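Local coordinates for protein deoxyribose-phosphate aldolase (Toxoplasma gondii, PDB 4EIV) that is an aldolase enzyme built on a TIM-barrel fold, with eight parallel strands ringed by helices, at residues A33-G38 with S61-F66; A65-I70 with D112-I117. All blocks are in the same frame, centred on the assembly; numbering follows the deposited sequence. Where two conformers were deposited one is given.

Interaction 1 (A33-G38 with S61-F66); sequences AALTDG and SVRPAF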
ATOM      1  N   ALA A  33     -11.877  17.023   7.537  1.00 25.95           N
ATOM      2  CA  ALA A  33     -12.831  18.065   7.223  1.00 26.87           C
ATOM      3  C   ALA A  33     -12.762  19.255   8.178  1.00 28.04           C
ATOM      4  O   ALA A  33     -12.685  19.084   9.386  1.00 29.98           O
ATOM      5  CB  ALA A  33     -14.251  17.481   7.257  1.00 28.24           C
ATOM      6  N   ALA A  34     -12.822  20.458   7.617  1.00 28.32           N
ATOM      7  CA  ALA A  34     -13.007  21.704   8.373  1.00 28.80           C
ATOM      8  C   ALA A  34     -13.896  22.567   7.458  1.00 29.28           C
ATOM      9  O   ALA A  34     -13.451  23.567   6.903  1.00 30.41           O
ATOM     10  CB  ALA A  34     -11.670  22.378   8.692  1.00 30.83           C
ATOM     11  N   LEU A  35     -15.155  22.132   7.324  1.00 28.80           N
ATOM     12  CA  LEU A  35     -16.104  22.611   6.310  1.00 29.32           C
ATOM     13  C   LEU A  35     -17.321  23.361   6.775  1.00 29.50           C
ATOM     14  O   LEU A  35     -18.113  23.784   5.930  1.00 29.74           O
ATOM     15  CB  LEU A  35     -16.644  21.383   5.524  1.00 29.39           C
ATOM     16  CG  LEU A  35     -15.629  20.653   4.655  1.00 28.81           C
ATOM     17  CD1 LEU A  35     -16.126  19.273   4.228  1.00 29.47           C
ATOM     18  CD2 LEU A  35     -15.264  21.526   3.452  1.00 30.75           C
ATOM     19  N   THR A  36     -17.529  23.495   8.079  1.00 29.78           N
ATOM     20  CA  THR A  36     -18.731  24.167   8.543  1.00 30.79           C
ATOM     21  C   THR A  36     -18.670  25.665   8.249  1.00 30.95           C
ATOM     22  O   THR A  36     -17.588  26.255   8.130  1.00 30.84           O
ATOM     23  CB  THR A  36     -19.017  23.929  10.041  1.00 31.30           C
ATOM     24  OG1 THR A  36     -18.060  24.624  10.844  1.00 34.24           O
ATOM     25  CG2 THR A  36     -19.013  22.440  10.383  1.00 31.21           C
ATOM     26  N   ASP A  37     -19.837  26.289   8.139  1.00 31.71           N
ATOM     27  CA  ASP A  37     -19.880  27.728   7.898  1.00 31.97           C
ATOM     28  C   ASP A  37     -19.289  28.499   9.098  1.00 33.41           C
ATOM     29  O   ASP A  37     -18.886  29.648   8.953  1.00 35.60           O
ATOM     30  CB  ASP A  37     -21.313  28.189   7.603  1.00 32.35           C
ATOM     31  CG  ASP A  37     -21.384  29.645   7.147  1.00 33.06           C
ATOM     32  OD1 ASP A  37     -22.170  30.417   7.720  1.00 35.87           O
ATOM     33  OD2 ASP A  37     -20.632  30.032   6.230  1.00 34.53           O
ATOM     34  N   GLY A  38     -19.261  27.867  10.269  1.00 33.43           N
ATOM     35  CA  GLY A  38     -18.709  28.479  11.479  1.00 34.58           C
ATOM     36  C   GLY A  38     -17.199  28.391  11.675  1.00 34.22           C
ATOM     37  O   GLY A  38     -16.690  28.883  12.684  1.00 36.35           O
ATOM     38  N   SER A  61      -9.875  19.398   3.900  1.00 26.61           N
ATOM     39  CA  SER A  61     -10.975  19.904   3.107  1.00 26.92           C
ATOM     40  C   SER A  61     -11.541  21.152   3.755  1.00 25.76           C
ATOM     41  O   SER A  61     -11.993  21.110   4.893  1.00 26.45           O
ATOM     42  CB  SER A  61     -12.105  18.877   2.964  1.00 27.17           C
ATOM     43  OG  SER A  61     -11.677  17.706   2.283  1.00 28.24           O
ATOM     44  N   VAL A  62     -11.522  22.254   3.021  1.00 26.69           N
ATOM     45  CA  VAL A  62     -12.100  23.509   3.503  1.00 26.89           C
ATOM     46  C   VAL A  62     -12.919  24.168   2.415  1.00 26.94           C
ATOM     47  O   VAL A  62     -12.793  23.835   1.244  1.00 26.43           O
ATOM     48  CB  VAL A  62     -10.994  24.528   3.944  1.00 27.81           C
ATOM     49  CG1 VAL A  62     -10.262  24.037   5.195  1.00 29.61           C
ATOM     50  CG2 VAL A  62     -10.037  24.786   2.801  1.00 28.13           C
ATOM     51  N   ARG A  63     -13.736  25.147   2.800  1.00 27.31           N
ATOM     52  CA  ARG A  63     -14.416  25.978   1.807  1.00 27.87           C
ATOM     53  C   ARG A  63     -13.353  26.884   1.155  1.00 28.38           C
ATOM     54  O   ARG A  63     -12.282  27.134   1.746  1.00 28.96           O
ATOM     55  CB  ARG A  63     -15.492  26.867   2.431  1.00 28.89           C
ATOM     56  CG  ARG A  63     -16.540  26.162   3.222  1.00 29.53           C
ATOM     57  CD  ARG A  63     -17.381  25.151   2.427  1.00 27.91           C
ATOM     58  NE  ARG A  63     -18.463  24.837   3.335  1.00 27.34           N
ATOM     59  CZ  ARG A  63     -19.590  25.553   3.458  1.00 26.98           C
ATOM     60  NH1 ARG A  63     -19.897  26.496   2.577  1.00 28.83           N
ATOM     61  NH2 ARG A  63     -20.437  25.275   4.431  1.00 27.30           N
ATOM     62  N   PRO A  64     -13.621  27.390  -0.061  1.00 28.33           N
ATOM     63  CA  PRO A  64     -12.686  28.272  -0.736  1.00 29.65           C
ATOM     64  C   PRO A  64     -12.188  29.429   0.150  1.00 30.42           C
ATOM     65  O   PRO A  64     -11.026  29.809   0.033  1.00 32.25           O
ATOM     66  CB  PRO A  64     -13.495  28.756  -1.934  1.00 29.40           C
ATOM     67  CG  PRO A  64     -14.347  27.585  -2.252  1.00 28.26           C
ATOM     68  CD  PRO A  64     -14.752  27.031  -0.942  1.00 27.46           C
ATOM     69  N   ALA A  65     -13.025  29.931   1.063  1.00 30.23           N
ATOM     70  CA  ALA A  65     -12.657  31.059   1.957  1.00 31.42           C
ATOM     71  C   ALA A  65     -11.424  30.848   2.829  1.00 31.87           C
ATOM     72  O   ALA A  65     -10.861  31.819   3.317  1.00 33.15           O
ATOM     73  CB  ALA A  65     -13.828  31.436   2.845  1.00 32.96           C
ATOM     74  N   PHE A  66     -11.005  29.601   3.037  1.00 30.43           N
ATOM     75  CA  PHE A  66      -9.822  29.339   3.878  1.00 31.12           C
ATOM     76  C   PHE A  66      -8.592  28.817   3.148  1.00 31.58           C
ATOM     77  O   PHE A  66      -7.573  28.563   3.790  1.00 32.83           O
ATOM     78  CB  PHE A  66     -10.188  28.432   5.070  1.00 30.06           C
ATOM     79  CG  PHE A  66     -11.026  29.129   6.093  1.00 32.17           C
ATOM     80  CD1 PHE A  66     -10.436  29.987   7.006  1.00 34.55           C
ATOM     81  CD2 PHE A  66     -12.397  28.980   6.120  1.00 33.68           C
ATOM     82  CE1 PHE A  66     -11.188  30.672   7.931  1.00 36.83           C
ATOM     83  CE2 PHE A  66     -13.166  29.669   7.059  1.00 36.09           C
ATOM     84  CZ  PHE A  66     -12.553  30.519   7.961  1.00 37.00           C
TER
HETATM   85  O   HOH W   1     -13.936  25.905   5.584  1.00 31.80           O
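A34 and S61 are joined by a backbone hydrogen bond, A34 N to S61 O at 2.9 Å, with the donor nearly on the line of the S61 carbonyl (C=O...N angle 168°). It fixes the parallel register, pairing A33 with S61. One residue further on, the two backbones no longer bond directly, A34 O standing 4.4 Å from R63 N. A water bridges them, accepting from R63 N and donating to A34 O.

Strands 30-34 and 59-62 with helix 41-52 between them form the first beta-alpha-beta unit of the closed eight-stranded parallel barrel, and the contact lies where both strands run out into loops at their C-terminal ends.

Beyond the strands, the R63 side chain takes over the polar bonding. NE donates to L35 O at 2.8 Å with an N-H...O angle of 132°. The oxygen sits at the guanidinium edge, 20° out of its plane, and also receives a weak bond from NH2. Two neighbouring N-H groups of one arginine thus converge on a single loop carbonyl. D37 OD2 stays 5.1 Å from R63 NH2, too far for a salt bridge, though the opposite charges may attract weakly.

L35 CD2 lies against the backbone of the other strand, 3.6 Å from S61 O and 3.7 Å from V62 C, while A89 and L189 also touch its side chain. The apolar side-chain pair is V62 CG1, anti to its own carbonyl carbon, with A34 CB, 4.1 Å apart. S61 OG turns to another partner, hydrogen-bonding E118 OE2.

Interaction 2 (A65-I70 with D112-I117); sequences AFVRFI and DGADEI
A salt bridge between R68 and D112, beside a small apolar contact of V67, joins the first turn of helix 67-74 to the turn that follows helix 99-111 and leads into strand 116-120. R68 NH2 donates to D112 OD1 at 2.7 Å, with an N-H...O angle of 149°. The approach is from above the carboxylate plane, the two side chains crossing at about a right angle and their flat groups turned 83° apart. The arginine is extended until it bends at chi3, and NE adds a weak bond to the same oxygen. OD2 is engaged through water: one molecule donates to it at 2.6 Å and accepts from R68 N, and a second links it more loosely, through a weak bond, to R68 NE. Both carboxylate oxygens are therefore tied to R68, one directly and one through solvent.

On the buried side, V67 makes contact chiefly through one methyl. CG1, anti to the backbone N, rests 3.4 Å from A114 N and 3.7 Å from D112 CB; A114 CB lies slightly farther off, at 4.0 Å. Between D112 and A114, G113 has a positive phi (112°), which lets the chain turn away from helix 99-111 toward the barrel. With two bonds back into the last helical turn, this is a Schellman motif ending the helix, at the start of an alpha-to-beta connection of a TIM barrel.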
ATOM      1  N   ALA A  65     -13.025  29.931   1.063  1.00 30.23           N
ATOM      2  CA  ALA A  65     -12.657  31.059   1.957  1.00 31.42           C
ATOM      3  C   ALA A  65     -11.424  30.848   2.829  1.00 31.87           C
ATOM      4  O   ALA A  65     -10.861  31.819   3.317  1.00 33.15           O
ATOM      5  CB  ALA A  65     -13.828  31.436   2.845  1.00 32.96           C
ATOM      6  N   PHE A  66     -11.005  29.601   3.037  1.00 30.43           N
ATOM      7  CA  PHE A  66      -9.822  29.339   3.878  1.00 31.12           C
ATOM      8  C   PHE A  66      -8.592  28.817   3.148  1.00 31.58           C
ATOM      9  O   PHE A  66      -7.573  28.563   3.790  1.00 32.83           O
ATOM     10  CB  PHE A  66     -10.188  28.432   5.070  1.00 30.06           C
ATOM     11  CG  PHE A  66     -11.026  29.129   6.093  1.00 32.17           C
ATOM     12  CD1 PHE A  66     -10.436  29.987   7.006  1.00 34.55           C
ATOM     13  CD2 PHE A  66     -12.397  28.980   6.120  1.00 33.68           C
ATOM     14  CE1 PHE A  66     -11.188  30.672   7.931  1.00 36.83           C
ATOM     15  CE2 PHE A  66     -13.166  29.669   7.059  1.00 36.09           C
ATOM     16  CZ  PHE A  66     -12.553  30.519   7.961  1.00 37.00           C
ATOM     17  N   VAL A  67      -8.640  28.721   1.822  1.00 30.85           N
ATOM     18  CA  VAL A  67      -7.504  28.221   1.036  1.00 31.46           C
ATOM     19  C   VAL A  67      -6.287  29.148   1.178  1.00 32.48           C
ATOM     20  O   VAL A  67      -5.191  28.703   1.531  1.00 34.02           O
ATOM     21  CB  VAL A  67      -7.869  28.003  -0.463  1.00 31.23           C
ATOM     22  CG1 VAL A  67      -6.663  27.577  -1.288  1.00 33.13           C
ATOM     23  CG2 VAL A  67      -9.008  26.967  -0.602  1.00 30.66           C
ATOM     24  N   ARG A  68      -6.479  30.442   0.909  1.00 33.00           N
ATOM     25  CA  ARG A  68      -5.384  31.406   1.008  1.00 34.90           C
ATOM     26  C   ARG A  68      -4.835  31.490   2.424  1.00 35.07           C
ATOM     27  O   ARG A  68      -3.618  31.619   2.605  1.00 36.55           O
ATOM     28  CB  ARG A  68      -5.815  32.793   0.525  1.00 36.07           C
ATOM     29  CG  ARG A  68      -4.712  33.848   0.615  1.00 40.13           C
ATOM     30  CD  ARG A  68      -5.114  35.111  -0.100  1.00 42.69           C
ATOM     31  NE  ARG A  68      -5.291  34.833  -1.517  1.00 46.08           N
ATOM     32  CZ  ARG A  68      -4.335  34.928  -2.443  1.00 49.31           C
ATOM     33  NH1 ARG A  68      -3.112  35.317  -2.116  1.00 52.70           N
ATOM     34  NH2 ARG A  68      -4.613  34.629  -3.711  1.00 49.89           N
ATOM     35  N   PHE A  69      -5.717  31.433   3.419  1.00 34.69           N
ATOM     36  CA  PHE A  69      -5.284  31.443   4.812  1.00 35.28           C
ATOM     37  C   PHE A  69      -4.265  30.346   5.074  1.00 35.19           C
ATOM     38  O   PHE A  69      -3.185  30.607   5.606  1.00 36.44           O
ATOM     39  CB  PHE A  69      -6.454  31.287   5.782  1.00 35.30           C
ATOM     40  CG  PHE A  69      -6.020  31.034   7.199  1.00 36.28           C
ATOM     41  CD1 PHE A  69      -5.388  32.032   7.938  1.00 38.20           C
ATOM     42  CD2 PHE A  69      -6.206  29.789   7.786  1.00 36.09           C
ATOM     43  CE1 PHE A  69      -4.979  31.790   9.238  1.00 39.48           C
ATOM     44  CE2 PHE A  69      -5.805  29.547   9.081  1.00 37.78           C
ATOM     45  CZ  PHE A  69      -5.190  30.543   9.809  1.00 39.33           C
ATOM     46  N   ILE A  70      -4.595  29.129   4.673  1.00 33.72           N
ATOM     47  CA  ILE A  70      -3.686  28.005   4.885  1.00 33.68           C
ATOM     48  C   ILE A  70      -2.368  28.149   4.103  1.00 34.64           C
ATOM     49  O   ILE A  70      -1.269  27.982   4.664  1.00 36.06           O
ATOM     50  CB  ILE A  70      -4.358  26.669   4.493  1.00 31.83           C
ATOM     51  CG1 ILE A  70      -5.515  26.362   5.442  1.00 31.86           C
ATOM     52  CG2 ILE A  70      -3.304  25.546   4.515  1.00 33.28           C
ATOM     53  CD1 ILE A  70      -6.432  25.239   4.944  1.00 30.65           C
ATOM     54  N   ASP A 112      -5.818  30.551  -5.283  1.00 37.97           N
ATOM     55  CA  ASP A 112      -5.410  30.700  -3.886  1.00 38.49           C
ATOM     56  C   ASP A 112      -4.502  29.589  -3.358  1.00 38.83           C
ATOM     57  O   ASP A 112      -4.042  29.685  -2.223  1.00 39.67           O
ATOM     58  CB  ASP A 112      -6.642  30.863  -2.986  1.00 37.97           C
ATOM     59  CG  ASP A 112      -7.380  32.179  -3.233  1.00 39.48           C
ATOM     60  OD1 ASP A 112      -6.832  33.058  -3.930  1.00 42.12           O
ATOM     61  OD2 ASP A 112      -8.516  32.346  -2.729  1.00 40.42           O
ATOM     62  N   GLY A 113      -4.244  28.559  -4.169  1.00 38.06           N
ATOM     63  CA  GLY A 113      -3.336  27.461  -3.798  1.00 38.07           C
ATOM     64  C   GLY A 113      -3.938  26.076  -3.560  1.00 35.78           C
ATOM     65  O   GLY A 113      -3.228  25.169  -3.119  1.00 36.20           O
ATOM     66  N   ALA A 114      -5.220  25.876  -3.857  1.00 34.66           N
ATOM     67  CA  ALA A 114      -5.832  24.558  -3.650  1.00 32.99           C
ATOM     68  C   ALA A 114      -5.200  23.511  -4.557  1.00 33.07           C
ATOM     69  O   ALA A 114      -4.877  23.794  -5.712  1.00 34.99           O
ATOM     70  CB  ALA A 114      -7.318  24.636  -3.916  1.00 31.80           C
ATOM     71  N   ASP A 115      -5.028  22.304  -4.039  1.00 32.34           N
ATOM     72  CA  ASP A 115      -4.449  21.206  -4.795  1.00 31.99           C
ATOM     73  C   ASP A 115      -5.493  20.328  -5.466  1.00 31.20           C
ATOM     74  O   ASP A 115      -5.218  19.687  -6.478  1.00 32.44           O
ATOM     75  CB  ASP A 115      -3.624  20.328  -3.857  1.00 32.21           C
ATOM     76  CG  ASP A 115      -2.533  21.096  -3.170  1.00 32.96           C
ATOM     77  OD1 ASP A 115      -1.526  21.417  -3.836  1.00 37.61           O
ATOM     78  OD2 ASP A 115      -2.692  21.404  -1.980  1.00 34.15           O
ATOM     79  N   GLU A 116      -6.680  20.264  -4.875  0.50 29.91           N
ATOM     80  CA  GLU A 116      -7.777  19.442  -5.405  0.50 29.27           C
ATOM     81  C   GLU A 116      -9.079  20.183  -5.193  0.50 28.06           C
ATOM     82  O   GLU A 116      -9.154  21.117  -4.397  0.50 28.14           O
ATOM     83  CB  GLU A 116      -7.869  18.073  -4.712  0.50 29.06           C
ATOM     84  CG  GLU A 116      -6.609  17.231  -4.763  0.50 30.72           C
ATOM     85  CD  GLU A 116      -6.818  15.795  -4.304  0.50 30.32           C
ATOM     86  OE1 GLU A 116      -7.972  15.303  -4.313  0.50 29.06           O
ATOM     87  OE2 GLU A 116      -5.810  15.141  -3.960  0.50 32.69           O
ATOM     88  N   ILE A 117     -10.102  19.751  -5.921  1.00 27.35           N
ATOM     89  CA  ILE A 117     -11.438  20.317  -5.822  1.00 27.05           C
ATOM     90  C   ILE A 117     -12.424  19.193  -5.486  1.00 25.90           C
ATOM     91  O   ILE A 117     -12.347  18.116  -6.063  1.00 26.54           O
ATOM     92  CB  ILE A 117     -11.867  20.993  -7.147  1.00 27.45           C
ATOM     93  CG1 ILE A 117     -10.979  22.196  -7.468  1.00 29.85           C
ATOM     94  CG2 ILE A 117     -13.341  21.436  -7.094  1.00 27.24           C
ATOM     95  CD1 ILE A 117     -10.957  23.296  -6.386  1.00 29.64           C
TER
HETATM   96  O   HOH W   2      -8.938  31.624  -0.218  1.00 36.38           O
HETATM   97  O   HOH W   3      -8.268  35.293  -1.483  0.60 41.90           O

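Overall arrangement
Interactions 1 and 2 share A65 and F66, where strand 59-62 gives way to helix 67-74, and their centres lie about 10 Å apart. Interaction 1 joins neighbouring barrel strands and the loops beyond them: A34, L35, S61 and V62 are buried, T36 and D37 exposed. Interaction 2 lies outside the barrel wall, between a helix and the turn after helix 99-111, with V67 and A114 buried and the R68-D112 pair partly exposed. R63 grips a neutral carbonyl, whereas R68 meets a carboxylate and its waters. The helix also packs on the strand before it: V62 CG1 lies 4.0 Å from I70 CD1, a residue taking no part in interaction 2 itself, and V62 CG2 4.2 Å from V67 CG2.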